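Local coordinates for protein histone-lysine N-methyltransferase, H3 lysine-9 specific SUVH6 (Arabidopsis thaliana, PDB 6A5N) that binds DNA through its SRA domain and probably methylates a lysine of histone H3 through its SET domain, at residues V173-H178 and N189-G194; L370-I375 and I486-E491. The protein carries 1 engineered substitution. One frame throughout, in Å; residues are numbered along the deposited sequence.

Contact 1: residues V173-H178 and N189-G194. With nucleotides of chain B.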
loop_
_atom_site.group_PDB
_atom_site.type_symbol
_atom_site.label_atom_id
_atom_site.label_comp_id
_atom_site.label_asym_id
_atom_site.label_seq_id
_atom_site.Cartn_x
_atom_site.Cartn_y
_atom_site.Cartn_z
ATOM N N VAL A 173 -18.055 -11.264 -1.372
ATOM C CA VAL A 173 -17.890 -10.716 -2.711
ATOM C C VAL A 173 -16.641 -9.832 -2.791
ATOM O O VAL A 173 -16.537 -8.804 -2.070
ATOM C CB VAL A 173 -19.119 -9.897 -3.157
ATOM C CG1 VAL A 173 -18.788 -9.069 -4.393
ATOM C CG2 VAL A 173 -20.287 -10.804 -3.462
ATOM N N ILE A 174 -15.704 -10.285 -3.635
ATOM C CA ILE A 174 -14.555 -9.513 -4.111
ATOM C C ILE A 174 -14.815 -9.088 -5.553
ATOM O O ILE A 174 -15.028 -9.950 -6.410
ATOM C CB ILE A 174 -13.220 -10.330 -4.093
ATOM C CG1 ILE A 174 -12.948 -10.977 -2.735
ATOM C CG2 ILE A 174 -12.027 -9.468 -4.539
ATOM C CD1 ILE A 174 -13.346 -12.432 -2.689
ATOM N N ARG A 175 -14.800 -7.788 -5.840
ATOM C CA ARG A 175 -14.818 -7.351 -7.235
ATOM C C ARG A 175 -13.419 -6.936 -7.693
ATOM O O ARG A 175 -12.728 -6.187 -6.998
ATOM C CB ARG A 175 -15.811 -6.201 -7.445
ATOM C CG ARG A 175 -15.516 -4.936 -6.654
ATOM C CD ARG A 175 -16.425 -3.773 -7.071
ATOM N NE ARG A 175 -16.202 -3.396 -8.462
ATOM C CZ ARG A 175 -15.223 -2.590 -8.865
ATOM N NH1 ARG A 175 -14.375 -2.082 -7.980
ATOM N NH2 ARG A 175 -15.084 -2.300 -10.150
ATOM N N GLY A 176 -12.980 -7.443 -8.842
ATOM C CA GLY A 176 -11.724 -6.991 -9.419
ATOM C C GLY A 176 -12.028 -5.934 -10.471
ATOM O O GLY A 176 -13.100 -5.992 -11.060
ATOM N N LYS A 177 -11.122 -4.978 -10.697
ATOM C CA LYS A 177 -11.331 -3.903 -11.673
ATOM C C LYS A 177 -11.134 -4.520 -13.059
ATOM O O LYS A 177 -10.527 -5.571 -13.139
ATOM C CB LYS A 177 -10.378 -2.724 -11.416
ATOM C CG LYS A 177 -8.877 -3.009 -11.462
ATOM C CD LYS A 177 -8.061 -1.746 -11.155
ATOM C CE LYS A 177 -8.318 -0.658 -12.194
ATOM N NZ LYS A 177 -7.602 0.626 -11.920
ATOM N N HIS A 178 -11.674 -3.968 -14.151
ATOM C CA HIS A 178 -11.481 -4.767 -15.387
ATOM C C HIS A 178 -10.009 -4.775 -15.743
ATOM O O HIS A 178 -9.402 -3.727 -15.933
ATOM C CB HIS A 178 -12.243 -4.345 -16.662
ATOM C CG HIS A 178 -13.665 -4.773 -16.668
ATOM N ND1 HIS A 178 -14.156 -5.741 -15.803
ATOM C CD2 HIS A 178 -14.624 -4.583 -17.610
ATOM C CE1 HIS A 178 -15.422 -5.966 -16.095
ATOM N NE2 HIS A 178 -15.716 -5.318 -17.212
ATOM N N ASN A 189 -6.494 -3.933 -7.654
ATOM C CA ASN A 189 -6.899 -5.009 -8.553
ATOM C C ASN A 189 -8.094 -5.800 -8.037
ATOM O O ASN A 189 -8.906 -6.279 -8.827
ATOM C CB ASN A 189 -5.721 -5.958 -8.794
ATOM C CG ASN A 189 -5.068 -5.754 -10.155
ATOM O OD1 ASN A 189 -5.153 -4.671 -10.747
ATOM N ND2 ASN A 189 -4.409 -6.795 -10.652
ATOM N N TYR A 190 -8.174 -5.947 -6.715
ATOM C CA TYR A 190 -9.306 -6.593 -6.060
ATOM C C TYR A 190 -9.717 -5.826 -4.805
ATOM O O TYR A 190 -8.856 -5.449 -3.997
ATOM C CB TYR A 190 -8.959 -8.041 -5.712
ATOM C CG TYR A 190 -8.510 -8.846 -6.908
ATOM C CD1 TYR A 190 -7.160 -9.040 -7.178
ATOM C CD2 TYR A 190 -9.435 -9.399 -7.779
ATOM C CE1 TYR A 190 -6.749 -9.770 -8.264
ATOM C CE2 TYR A 190 -9.029 -10.130 -8.880
ATOM C CZ TYR A 190 -7.684 -10.309 -9.111
ATOM O OH TYR A 190 -7.274 -11.037 -10.197
ATOM N N VAL A 191 -11.021 -5.578 -4.657
ATOM C CA VAL A 191 -11.595 -4.984 -3.436
ATOM C C VAL A 191 -12.584 -5.946 -2.765
ATOM O O VAL A 191 -13.527 -6.426 -3.411
ATOM C CB VAL A 191 -12.335 -3.658 -3.723
ATOM C CG1 VAL A 191 -12.671 -2.934 -2.416
ATOM C CG2 VAL A 191 -11.509 -2.761 -4.614
ATOM N N TYR A 192 -12.365 -6.235 -1.484
ATOM C CA TYR A 192 -13.349 -6.979 -0.700
ATOM C C TYR A 192 -14.555 -6.084 -0.483
ATOM O O TYR A 192 -14.465 -5.095 0.253
ATOM C CB TYR A 192 -12.760 -7.437 0.639
ATOM C CG TYR A 192 -13.774 -8.100 1.547
ATOM C CD1 TYR A 192 -14.470 -9.231 1.129
ATOM C CD2 TYR A 192 -14.036 -7.604 2.818
ATOM C CE1 TYR A 192 -15.408 -9.842 1.944
ATOM C CE2 TYR A 192 -14.965 -8.216 3.648
ATOM C CZ TYR A 192 -15.644 -9.333 3.199
ATOM O OH TYR A 192 -16.571 -9.954 3.994
ATOM N N ASP A 193 -15.671 -6.406 -1.142
ATOM C CA ASP A 193 -16.864 -5.579 -1.036
ATOM C C ASP A 193 -17.739 -6.066 0.101
ATOM O O ASP A 193 -18.503 -5.289 0.683
ATOM C CB ASP A 193 -17.666 -5.571 -2.339
ATOM C CG ASP A 193 -17.271 -4.440 -3.279
ATOM O OD1 ASP A 193 -16.508 -3.526 -2.877
ATOM O OD2 ASP A 193 -17.792 -4.441 -4.416
ATOM N N GLY A 194 -17.660 -7.354 0.412
ATOM C CA GLY A 194 -18.255 -7.773 1.673
ATOM C C GLY A 194 -19.202 -8.954 1.650
ATOM O O GLY A 194 -18.924 -9.959 0.999
ATOM P P DG B 10 -4.225 -12.294 -10.855
ATOM O OP1 DG B 10 -3.735 -12.341 -9.458
ATOM O OP2 DG B 10 -5.083 -11.161 -11.293
ATOM O "O5'" DG B 10 -2.983 -12.251 -11.867
ATOM C "C5'" DG B 10 -1.851 -13.034 -11.603
ATOM C "C4'" DG B 10 -1.034 -13.217 -12.860
ATOM O "O4'" DG B 10 -1.795 -13.951 -13.841
ATOM C "C3'" DG B 10 -0.615 -11.915 -13.550
ATOM O "O3'" DG B 10 0.798 -11.806 -13.474
ATOM C "C2'" DG B 10 -1.131 -12.069 -15.000
ATOM C "C1'" DG B 10 -1.307 -13.577 -15.104
ATOM N N9 DG B 10 -2.238 -14.031 -16.147
ATOM C C8 DG B 10 -3.481 -13.529 -16.433
ATOM N N7 DG B 10 -4.084 -14.143 -17.415
ATOM C C5 DG B 10 -3.180 -15.122 -17.802
ATOM C C6 DG B 10 -3.270 -16.102 -18.829
ATOM O O6 DG B 10 -4.208 -16.312 -19.614
ATOM N N1 DG B 10 -2.121 -16.898 -18.888
ATOM C C2 DG B 10 -1.029 -16.751 -18.061
ATOM N N2 DG B 10 -0.018 -17.596 -18.255
ATOM N N3 DG B 10 -0.937 -15.837 -17.102
ATOM C C4 DG B 10 -2.042 -15.063 -17.030
ATOM P P DA B 9 -9.862 -13.514 -12.365
ATOM O OP1 DA B 9 -10.260 -12.885 -11.090
ATOM O OP2 DA B 9 -9.098 -12.717 -13.353
ATOM O "O5'" DA B 9 -9.012 -14.819 -12.006
ATOM C "C5'" DA B 9 -7.927 -15.218 -12.846
ATOM C "C4'" DA B 9 -6.610 -15.147 -12.094
ATOM O "O4'" DA B 9 -5.677 -16.075 -12.675
ATOM C "C3'" DA B 9 -5.907 -13.819 -12.210
ATOM O "O3'" DA B 9 -4.907 -13.716 -11.174
ATOM C "C2'" DA B 9 -5.292 -13.918 -13.604
ATOM C "C1'" DA B 9 -4.904 -15.401 -13.662
ATOM N N9 DA B 9 -5.180 -16.041 -14.934
ATOM C C8 DA B 9 -6.136 -15.686 -15.834
ATOM N N7 DA B 9 -6.187 -16.459 -16.888
ATOM C C5 DA B 9 -5.188 -17.407 -16.647
ATOM C C6 DA B 9 -4.726 -18.518 -17.387
ATOM N N6 DA B 9 -5.232 -18.873 -18.575
ATOM N N1 DA B 9 -3.723 -19.242 -16.857
ATOM C C2 DA B 9 -3.215 -18.878 -15.672
ATOM N N3 DA B 9 -3.564 -17.857 -14.894
ATOM C C4 DA B 9 -4.565 -17.157 -15.445
#
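Val173 and Gly194 open an antiparallel strand pair joined by six backbone hydrogen bonds. Val173 N donates to Gly194 O at 2.8 Å, while Val173 O is gripped by two donors: Asp193 N at 2.7 Å, nearly along the C=O axis, and Gly194 N at 3.1 Å, on a lone pair. Two consecutive residues opposite one make a classic beta bulge. Arg175 exchanges both bonds with Val191, the straighter being Val191 N to Arg175 O (3.0 Å, 175°). Lys177 N reaches Asn189 O at 3.2 Å from above the carbonyl plane, and Asn189 ND2 is satisfied by Gln79 O. Ile174 and Gly176 turn their backbone groups to strand 105-113. Arg175 CG stands between its backbone N and carbonyl carbon (chi1 61°), turning the chain over Asp193, CD 3.1 Å from Asp193 OD2; NE stays beyond salt-bridge distance. On the other face, Ile174 CG2 packs on Tyr190 CB, and the Tyr190 ring passes Gly176 CA. OP2 of DG10 of chain B lies at that ring's edge, in plane, and accepts from Tyr190 OH at 2.5 Å, a doubtful length. The pairing is a bulged antiparallel hairpin of the SRA-domain sheet, whose Tyr190 reaches a DNA-backbone phosphate.

Contact 2: residues L370-I375 and I486-E491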
loop_
_atom_site.group_PDB
_atom_site.type_symbol
_atom_site.label_atom_id
_atom_site.label_comp_id
_atom_site.label_asym_id
_atom_site.label_seq_id
_atom_site.Cartn_x
_atom_site.Cartn_y
_atom_site.Cartn_z
ATOM N N LEU A 370 -7.008 10.215 -4.059
ATOM C CA LEU A 370 -8.271 9.822 -4.675
ATOM C C LEU A 370 -8.122 8.655 -5.655
ATOM O O LEU A 370 -9.045 8.358 -6.426
ATOM C CB LEU A 370 -8.931 11.029 -5.350
ATOM C CG LEU A 370 -8.159 11.897 -6.328
ATOM C CD1 LEU A 370 -8.004 11.213 -7.661
ATOM C CD2 LEU A 370 -8.891 13.210 -6.510
ATOM N N LYS A 371 -6.976 7.982 -5.605
ATOM C CA LYS A 371 -6.817 6.724 -6.325
ATOM C C LYS A 371 -6.132 5.709 -5.409
ATOM O O LYS A 371 -5.624 6.081 -4.343
ATOM C CB LYS A 371 -6.041 6.954 -7.631
ATOM C CG LYS A 371 -4.519 6.909 -7.552
ATOM C CD LYS A 371 -3.968 7.239 -8.948
ATOM C CE LYS A 371 -2.601 6.626 -9.240
ATOM N NZ LYS A 371 -2.290 6.791 -10.700
ATOM N N SER A 372 -6.157 4.432 -5.787
ATOM C CA SER A 372 -5.523 3.402 -4.973
ATOM C C SER A 372 -4.013 3.569 -5.017
ATOM O O SER A 372 -3.440 3.861 -6.072
ATOM C CB SER A 372 -5.924 1.999 -5.437
ATOM O OG SER A 372 -7.327 1.863 -5.567
ATOM N N ILE A 373 -3.383 3.410 -3.860
ATOM C CA ILE A 373 -1.941 3.518 -3.754
ATOM C C ILE A 373 -1.340 2.138 -3.497
ATOM O O ILE A 373 -1.526 1.563 -2.423
ATOM C CB ILE A 373 -1.528 4.487 -2.627
ATOM C CG1 ILE A 373 -2.277 5.812 -2.746
ATOM C CG2 ILE A 373 -0.031 4.740 -2.650
ATOM C CD1 ILE A 373 -1.873 6.825 -1.694
ATOM N N PRO A 374 -0.620 1.597 -4.496
ATOM C CA PRO A 374 0.065 0.307 -4.360
ATOM C C PRO A 374 1.080 0.338 -3.227
ATOM O O PRO A 374 1.711 1.378 -3.009
ATOM C CB PRO A 374 0.776 0.145 -5.705
ATOM C CG PRO A 374 0.059 1.062 -6.646
ATOM C CD PRO A 374 -0.377 2.218 -5.813
ATOM N N ILE A 375 1.242 -0.779 -2.528
ATOM C CA ILE A 375 2.174 -0.875 -1.403
ATOM C C ILE A 375 3.628 -0.649 -1.853
ATOM O O ILE A 375 4.055 -1.167 -2.889
ATOM C CB ILE A 375 2.007 -2.247 -0.696
ATOM C CG1 ILE A 375 2.925 -2.395 0.514
ATOM C CG2 ILE A 375 2.225 -3.376 -1.656
ATOM C CD1 ILE A 375 2.701 -3.693 1.317
ATOM N N ILE A 486 -3.352 0.924 -0.197
ATOM C CA ILE A 486 -4.277 1.836 0.458
ATOM C C ILE A 486 -5.464 2.092 -0.442
ATOM O O ILE A 486 -5.297 2.515 -1.583
ATOM C CB ILE A 486 -3.603 3.181 0.794
ATOM C CG1 ILE A 486 -2.213 2.964 1.409
ATOM C CG2 ILE A 486 -4.499 4.020 1.696
ATOM C CD1 ILE A 486 -1.356 4.213 1.468
ATOM N N PRO A 487 -6.674 1.829 0.065
ATOM C CA PRO A 487 -7.894 2.109 -0.700
ATOM C C PRO A 487 -7.994 3.598 -1.027
ATOM O O PRO A 487 -7.473 4.411 -0.262
ATOM C CB PRO A 487 -9.014 1.690 0.260
ATOM C CG PRO A 487 -8.371 0.793 1.265
ATOM C CD PRO A 487 -6.963 1.267 1.397
ATOM N N PRO A 488 -8.658 3.950 -2.138
ATOM C CA PRO A 488 -8.871 5.365 -2.467
ATOM C C PRO A 488 -9.581 6.099 -1.339
ATOM O O PRO A 488 -10.456 5.485 -0.723
ATOM C CB PRO A 488 -9.778 5.310 -3.705
ATOM C CG PRO A 488 -9.647 3.922 -4.244
ATOM C CD PRO A 488 -9.387 3.051 -3.054
ATOM N N LEU A 489 -9.201 7.354 -1.077
ATOM C CA LEU A 489 -9.809 8.208 -0.036
ATOM C C LEU A 489 -9.456 7.819 1.404
ATOM O O LEU A 489 -9.718 8.596 2.329
ATOM C CB LEU A 489 -11.341 8.233 -0.182
ATOM C CG LEU A 489 -11.965 9.370 -0.983
ATOM C CD1 LEU A 489 -11.509 9.302 -2.403
ATOM C CD2 LEU A 489 -13.486 9.313 -0.903
ATOM N N GLN A 490 -8.874 6.638 1.608
ATOM C CA GLN A 490 -8.464 6.273 2.955
ATOM C C GLN A 490 -7.434 7.297 3.424
ATOM O O GLN A 490 -6.566 7.724 2.653
ATOM C CB GLN A 490 -7.894 4.854 3.025
ATOM C CG GLN A 490 -7.554 4.453 4.467
ATOM C CD GLN A 490 -7.092 3.028 4.623
ATOM O OE1 GLN A 490 -5.902 2.775 4.808
ATOM N NE2 GLN A 490 -8.029 2.089 4.604
ATOM N N GLU A 491 -7.557 7.718 4.678
ATOM C CA GLU A 491 -6.715 8.780 5.203
ATOM C C GLU A 491 -5.275 8.330 5.335
ATOM O O GLU A 491 -4.986 7.188 5.705
ATOM C CB GLU A 491 -7.236 9.251 6.555
ATOM C CG GLU A 491 -6.926 10.713 6.861
ATOM C CD GLU A 491 -7.077 11.040 8.331
ATOM O OE1 GLU A 491 -7.506 10.161 9.114
ATOM O OE2 GLU A 491 -6.763 12.186 8.699
#
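Two loops of the SET domain, one leading from strand 364-369 to strand 378-381 and the other from strand 477-482 to strand 493-494, run antiparallel here and join through a single beta bridge. Its partners are Ile373 and Ile486, a hydrogen-bonded pair with both bonds formed: Ile373 N gives to Ile486 O at 3.1 Å, in the carbonyl plane, and Ile486 N gives to Ile373 O at 2.9 Å. Both are fairly straight. Ser372 CA adds a CA-H...O contact to the same Ile486 O, which therefore meets two neighbouring residues of the other loop.

The two isoleucine side chains lie side by side and point the same way. Each has CG1 beside its backbone N, anti to the carbonyl carbon (chi1 -50° in Ile373, -45° in Ile486), and an extended chi2; Ile486 CD1 thereby comes 4.1 Å from Ile373 CB. These two residues are buried, whereas the contact becomes more exposed toward Leu370.

Farther along, the Pro488 ring sits against Ser372, its CG 3.4 Å from Ser372 OG. That touch is van der Waals in kind; the hydroxyl has its hydrogen bond with Glu77 OE1. Pro487 and Pro488 also pack on Glu77, so the SRA domain adjoins this part of the SET domain. Leu489 CD1 closes the end of the contact, reaching Leu370 CA at 4.0 Å.

The second loop takes its shape from a type II turn from Pro487 to Gln490, closed by Gln490 N to Pro487 O at 3.2 Å. Pro488 and Leu489 are its central residues, Leu489 with positive phi (73°). The whole is an isolated antiparallel bridge between SET-domain loops, followed by a proline-containing type II turn.

Along the chain the SRA-domain pair of contact 1 comes first and the SET-domain loops of contact 2 later. They share no sheet: 173-178 and 189-194 pair two strands of the SRA sheet, whereas 370-375 and 486-491 are loops brought together across 110 intervening residues. Yet their centres are 14 Å apart and their nearest atoms about 6 Å, without touching. Strand 77-78 lies by both, pairing with strand 190-206 and offering Glu77 to Val191 as well as to Ser372 and the prolines. The DNA-contacting sheet and the SET domain thus adjoin through this short strand, consistent with a compact arrangement of the two domains.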